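Local coordinates for protein Lys-gingipain W83 (Porphyromonas gingivalis, PDB 4ITC) that cleaves proteins after lysine as a secreted, calcium-binding cysteine protease, the chain here being its K1 cleaved adhesin domain, a beta-sandwich module, at residues A[15-20]-A[63-68]; A[95-100]-A[144-149]. All coordinates share one frame; numbering follows the deposited sequence. Where two conformers were deposited one is given.

Contact 1. Residues A[15-20]-A[63-68]; sequences SWKTID and YLITPA. With CA (calcium ion), chain B; GAI (guanidine), chain G.
Trp-16 lies against Thr-66 and Pro-67 beside the paired ends of the antiparallel strands 17-20 and 62-65, at one margin of a five-stranded sheet in the beta-sandwich of the cleaved adhesin domain. Its CB rests 3.4 Å from Ile-65 O. With CG anti to the carbonyl carbon (chi1 -71°), the indole lies alongside the residues that follow strand 62-65. The five-membered ring takes Pro-67 CD over its face, 3.5 Å from the ring centroid, a CH-pi contact. Thr-66 CA sits over the six-membered ring on the same side. On the same ring, CE3 meets Leu-64 CD1 at 3.7 Å, and the far tip, CH2, touches Thr-66 CG2. Phe-8 packs edge-to-face with the indole.

Four backbone hydrogen bonds join the strands, two in the pair Lys-17 with Ile-65 and two in the pair Ile-19 with Tyr-63. Between them, Thr-18 and Leu-64 form a non-hydrogen-bonded pair. Their side chains share a face, where Thr-18 CG2 meets Leu-64 CD1. On the other face, Ile-19 CD1 presses on Ile-65 CD1 at 3.5 Å, a tight methyl contact. Lys-17 extends away to a salt bridge with Asp-103.

The outer strand also carries ligands. Guanidine N1 donates to Trp-16 O and to Thr-18 OG1. At the strand end, Asp-20 OD1 binds calcium at 2.3 Å.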
loop_
_atom_site.group_PDB
_atom_site.type_symbol
_atom_site.label_atom_id
_atom_site.label_comp_id
_atom_site.label_asym_id
_atom_site.label_seq_id
_atom_site.Cartn_x
_atom_site.Cartn_y
_atom_site.Cartn_z
ATOM N N SER A 15 10.333 11.438 4.865
ATOM C CA SER A 15 10.921 10.414 5.716
ATOM C C SER A 15 10.528 8.997 5.251
ATOM O O SER A 15 11.190 8.038 5.642
ATOM C CB SER A 15 10.485 10.616 7.151
ATOM O OG SER A 15 9.072 10.750 7.212
ATOM N N TRP A 16 9.497 8.885 4.418
ATOM C CA TRP A 16 9.157 7.597 3.802
ATOM C C TRP A 16 10.002 7.473 2.555
ATOM O O TRP A 16 10.366 8.462 1.950
ATOM C CB TRP A 16 7.669 7.507 3.469
ATOM C CG TRP A 16 6.773 7.374 4.664
ATOM C CD1 TRP A 16 6.609 8.289 5.687
ATOM C CD2 TRP A 16 5.872 6.314 4.933
ATOM N NE1 TRP A 16 5.694 7.831 6.583
ATOM C CE2 TRP A 16 5.221 6.612 6.142
ATOM C CE3 TRP A 16 5.576 5.115 4.291
ATOM C CZ2 TRP A 16 4.273 5.759 6.710
ATOM C CZ3 TRP A 16 4.613 4.269 4.879
ATOM C CH2 TRP A 16 3.988 4.597 6.050
ATOM N N LYS A 17 10.339 6.256 2.165
ATOM C CA LYS A 17 11.099 6.024 0.954
ATOM C C LYS A 17 10.223 5.364 -0.089
ATOM O O LYS A 17 9.382 4.516 0.247
ATOM C CB LYS A 17 12.302 5.123 1.256
ATOM C CG LYS A 17 13.126 4.729 0.045
ATOM C CD LYS A 17 14.387 4.039 0.515
ATOM C CE LYS A 17 15.223 3.573 -0.640
ATOM N NZ LYS A 17 16.437 2.854 -0.183
ATOM N N THR A 18 10.368 5.769 -1.334
ATOM C CA THR A 18 9.678 5.103 -2.437
ATOM C C THR A 18 10.708 4.519 -3.365
ATOM O O THR A 18 11.780 5.114 -3.597
ATOM C CB THR A 18 8.699 6.016 -3.202
ATOM O OG1 THR A 18 9.367 7.228 -3.607
ATOM C CG2 THR A 18 7.475 6.320 -2.363
ATOM N N ILE A 19 10.423 3.329 -3.867
ATOM C CA ILE A 19 11.266 2.681 -4.862
ATOM C C ILE A 19 10.412 2.261 -6.047
ATOM O O ILE A 19 9.520 1.450 -5.934
ATOM C CB ILE A 19 12.036 1.456 -4.359
ATOM C CG1 ILE A 19 12.741 1.748 -3.021
ATOM C CG2 ILE A 19 12.999 0.997 -5.435
ATOM C CD1 ILE A 19 13.353 0.517 -2.400
ATOM N N ASP A 20 10.749 2.815 -7.205
ATOM C CA ASP A 20 10.159 2.418 -8.468
ATOM C C ASP A 20 11.057 1.366 -9.049
ATOM O O ASP A 20 11.942 1.655 -9.909
ATOM C CB ASP A 20 10.082 3.638 -9.391
ATOM C CG ASP A 20 9.696 3.308 -10.805
ATOM O OD1 ASP A 20 9.065 2.282 -11.077
ATOM O OD2 ASP A 20 10.054 4.146 -11.705
ATOM N N TYR A 63 7.580 0.122 -4.331
ATOM C CA TYR A 63 7.713 -0.007 -2.888
ATOM C C TYR A 63 7.437 1.313 -2.229
ATOM O O TYR A 63 7.873 2.361 -2.698
ATOM C CB TYR A 63 9.102 -0.416 -2.467
ATOM C CG TYR A 63 9.584 -1.806 -2.902
ATOM C CD1 TYR A 63 9.931 -2.088 -4.194
ATOM C CD2 TYR A 63 9.746 -2.799 -1.964
ATOM C CE1 TYR A 63 10.390 -3.334 -4.551
ATOM C CE2 TYR A 63 10.212 -4.044 -2.313
ATOM C CZ TYR A 63 10.551 -4.289 -3.624
ATOM O OH TYR A 63 11.045 -5.515 -3.982
ATOM N N LEU A 64 6.709 1.262 -1.117
ATOM C CA LEU A 64 6.502 2.399 -0.209
ATOM C C LEU A 64 6.989 1.906 1.150
ATOM O O LEU A 64 6.470 0.907 1.677
ATOM C CB LEU A 64 5.033 2.769 -0.156
ATOM C CG LEU A 64 4.653 3.840 0.853
ATOM C CD1 LEU A 64 5.277 5.191 0.559
ATOM C CD2 LEU A 64 3.141 3.942 0.945
ATOM N N ILE A 65 7.961 2.621 1.718
ATOM C CA ILE A 65 8.690 2.134 2.870
ATOM C C ILE A 65 8.635 3.153 4.000
ATOM O O ILE A 65 8.846 4.344 3.768
ATOM C CB ILE A 65 10.162 1.859 2.470
ATOM C CG1 ILE A 65 10.232 0.748 1.390
ATOM C CG2 ILE A 65 11.025 1.454 3.667
ATOM C CD1 ILE A 65 11.463 0.812 0.530
ATOM N N THR A 66 8.338 2.666 5.195
ATOM C CA THR A 66 8.319 3.499 6.400
ATOM C C THR A 66 9.646 4.152 6.726
ATOM O O THR A 66 10.703 3.725 6.290
ATOM C CB THR A 66 7.867 2.703 7.631
ATOM O OG1 THR A 66 8.882 1.747 7.935
ATOM C CG2 THR A 66 6.481 2.042 7.446
ATOM N N PRO A 67 9.578 5.224 7.529
ATOM C CA PRO A 67 10.784 5.623 8.230
ATOM C C PRO A 67 11.297 4.497 9.130
ATOM O O PRO A 67 10.582 3.512 9.390
ATOM C CB PRO A 67 10.283 6.817 9.085
ATOM C CG PRO A 67 9.024 7.268 8.515
ATOM C CD PRO A 67 8.415 6.042 7.909
ATOM N N ALA A 68 12.516 4.645 9.610
ATOM C CA ALA A 68 13.076 3.653 10.501
ATOM C C ALA A 68 12.240 3.505 11.758
ATOM O O ALA A 68 11.776 4.495 12.326
ATOM C CB ALA A 68 14.500 4.047 10.882
HETATM CA CA CA B . 6.934 1.530 -11.446
HETATM C C GAI G . 8.590 10.022 -1.009
HETATM N N1 GAI G . 9.392 9.050 -1.100
HETATM N N2 GAI G . 8.423 10.689 0.131
HETATM N N3 GAI G . 7.898 10.396 -2.089
HETATM O O HOH W 1 4.795 0.857 -12.392
#

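Contact 2. Residues A[95-100]-A[144-149]; sequences VYASST and AGTKYV. With GAI (guanidine), chain D.
Ser-98 and Tyr-148 pair across antiparallel strands 92-98 and 148-153, and Lys-147 joins Tyr-148 opposite Ser-98 to make a classic beta bulge. The site lies at the ends of these two strands, both inner ones in the five-stranded sheet of the adhesin beta-sandwich.

Ser-98 has the most surface buried here. Its N donates to Tyr-148 O at 2.9 Å, with a nearly straight angle of 170°. Its carbonyl oxygen accepts two bonds, from Lys-147 N at 2.8 Å and from Tyr-148 N at 3.1 Å. Both donors lie in the carbonyl plane. The double grip fixes the extra residue of the bulge. The Ser-98 hydroxyl turns to its own chain. With OG anti to the backbone N (chi1 167°), it accepts from Thr-100 N in an ST turn, and it also bonds to Gly-101 O.

Tyr-148 uses its ring edge as well as its backbone. Thr-100 O lies in the ring plane, 3.6 Å from CE2.

Val-149 pairs with Ala-97, and their side chains lie on the face opposite to Ser-98 and Tyr-148. Val-149 CG1 meets Val-95 CG1 at 3.9 Å. Both valines also touch Leu-77 of strand 75-83, which belongs to the other sheet. This joins the contact to the core of the sandwich. Ala-97 CB packs on the Thr-146 side chain, whose OG1 is bonded to Pro-143 O.

Beyond the bulge, one water donates to Ser-99 O at 2.8 Å and to Gly-145 O at 2.6 Å.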
loop_
_atom_site.group_PDB
_atom_site.type_symbol
_atom_site.label_atom_id
_atom_site.label_comp_id
_atom_site.label_asym_id
_atom_site.label_seq_id
_atom_site.Cartn_x
_atom_site.Cartn_y
_atom_site.Cartn_z
ATOM N N VAL A 95 3.334 -7.095 2.052
ATOM C CA VAL A 95 3.935 -6.306 3.084
ATOM C C VAL A 95 5.111 -7.071 3.646
ATOM O O VAL A 95 4.987 -8.290 3.937
ATOM C CB VAL A 95 2.922 -6.031 4.226
ATOM C CG1 VAL A 95 3.529 -5.275 5.374
ATOM C CG2 VAL A 95 1.683 -5.344 3.692
ATOM N N TYR A 96 6.262 -6.402 3.797
ATOM C CA TYR A 96 7.510 -7.021 4.248
ATOM C C TYR A 96 8.071 -6.266 5.422
ATOM O O TYR A 96 7.830 -5.060 5.533
ATOM C CB TYR A 96 8.620 -6.935 3.150
ATOM C CG TYR A 96 8.272 -7.602 1.839
ATOM C CD1 TYR A 96 7.507 -6.952 0.877
ATOM C CD2 TYR A 96 8.720 -8.896 1.563
ATOM C CE1 TYR A 96 7.201 -7.575 -0.327
ATOM C CE2 TYR A 96 8.415 -9.513 0.372
ATOM C CZ TYR A 96 7.675 -8.856 -0.584
ATOM O OH TYR A 96 7.373 -9.470 -1.794
ATOM N N ALA A 97 8.863 -6.961 6.233
ATOM C CA ALA A 97 9.683 -6.356 7.273
ATOM C C ALA A 97 11.142 -6.568 6.924
ATOM O O ALA A 97 11.529 -7.636 6.453
ATOM C CB ALA A 97 9.375 -6.929 8.660
ATOM N N SER A 98 11.945 -5.546 7.130
ATOM C CA SER A 98 13.383 -5.694 7.128
ATOM C C SER A 98 13.959 -5.348 8.493
ATOM O O SER A 98 13.539 -4.379 9.106
ATOM C CB SER A 98 13.991 -4.773 6.092
ATOM O OG SER A 98 15.390 -4.659 6.264
ATOM N N SER A 99 14.946 -6.145 8.911
ATOM C CA SER A 99 15.731 -5.890 10.104
ATOM C C SER A 99 17.016 -5.118 9.832
ATOM O O SER A 99 17.674 -4.656 10.793
ATOM C CB SER A 99 16.104 -7.219 10.791
ATOM O OG SER A 99 16.905 -8.036 9.966
ATOM N N THR A 100 17.335 -4.948 8.545
ATOM C CA THR A 100 18.645 -4.401 8.124
ATOM C C THR A 100 18.441 -3.070 7.428
ATOM O O THR A 100 18.218 -2.036 8.059
ATOM C CB THR A 100 19.392 -5.431 7.260
ATOM O OG1 THR A 100 18.586 -5.827 6.169
ATOM C CG2 THR A 100 19.712 -6.697 8.070
ATOM N N ALA A 144 10.247 -8.922 16.158
ATOM C CA ALA A 144 11.217 -8.162 16.947
ATOM C C ALA A 144 12.430 -7.790 16.073
ATOM O O ALA A 144 12.931 -8.626 15.313
ATOM C CB ALA A 144 11.683 -9.024 18.117
ATOM N N GLY A 145 12.926 -6.556 16.227
ATOM C CA GLY A 145 14.052 -6.073 15.452
ATOM C C GLY A 145 13.708 -5.501 14.093
ATOM O O GLY A 145 14.612 -5.094 13.352
ATOM N N THR A 146 12.424 -5.466 13.761
ATOM C CA THR A 146 11.991 -4.842 12.505
ATOM C C THR A 146 12.410 -3.388 12.531
ATOM O O THR A 146 12.095 -2.653 13.476
ATOM C CB THR A 146 10.483 -4.970 12.343
ATOM O OG1 THR A 146 10.157 -6.351 12.162
ATOM C CG2 THR A 146 9.970 -4.178 11.122
ATOM N N LYS A 147 13.080 -2.955 11.475
ATOM C CA LYS A 147 13.484 -1.559 11.343
ATOM C C LYS A 147 12.672 -0.849 10.274
ATOM O O LYS A 147 12.380 0.343 10.382
ATOM C CB LYS A 147 14.959 -1.511 10.995
ATOM C CG LYS A 147 15.596 -0.148 11.122
ATOM C CD LYS A 147 17.081 -0.294 10.805
ATOM C CE LYS A 147 17.922 0.816 11.390
ATOM N NZ LYS A 147 17.334 2.129 11.114
ATOM N N TYR A 148 12.298 -1.564 9.226
ATOM C CA TYR A 148 11.464 -0.954 8.168
ATOM C C TYR A 148 10.355 -1.875 7.738
ATOM O O TYR A 148 10.539 -3.104 7.712
ATOM C CB TYR A 148 12.303 -0.639 6.921
ATOM C CG TYR A 148 13.481 0.269 7.156
ATOM C CD1 TYR A 148 13.325 1.653 7.181
ATOM C CD2 TYR A 148 14.750 -0.260 7.323
ATOM C CE1 TYR A 148 14.409 2.471 7.387
ATOM C CE2 TYR A 148 15.846 0.570 7.550
ATOM C CZ TYR A 148 15.644 1.916 7.573
ATOM O OH TYR A 148 16.739 2.778 7.795
ATOM N N VAL A 149 9.229 -1.293 7.345
ATOM C CA VAL A 149 8.146 -1.998 6.713
ATOM C C VAL A 149 7.979 -1.475 5.296
ATOM O O VAL A 149 7.987 -0.267 5.081
ATOM C CB VAL A 149 6.856 -1.823 7.515
ATOM C CG1 VAL A 149 5.619 -2.325 6.760
ATOM C CG2 VAL A 149 6.987 -2.511 8.870
HETATM C C GAI D . 12.275 -11.098 21.182
HETATM N N1 GAI D . 11.183 -10.988 21.799
HETATM N N2 GAI D . 12.537 -12.062 20.305
HETATM N N3 GAI D . 13.202 -10.196 21.406
HETATM O O HOH W 2 17.166 -5.017 13.547
#

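Contacts 1 and 2 belong to one five-stranded sheet, with centres 12 Å apart. They meet where strand 62-65 borders strand 148-153. Thr-66 N probably bonds to Val-149 O at 3.0 Å, and Thr-66 OG1 is hydrogen-bonded to Val-149 N. Past the strand end, Ala-68 CA packs on Tyr-148 CE1 at 3.6 Å. Along the chain, contact 1 closes before contact 2 opens. Contact 1 reaches a calcium site, completed by Asp-22, Asp-24, His-26 and Asn-62. A different guanidine lies by a segment of each contact: Trp-16 and Thr-18 bind one, while Ala-144 CB lies 3.7 Å from C of the other, which is hydrogen-bonded to Asn-73.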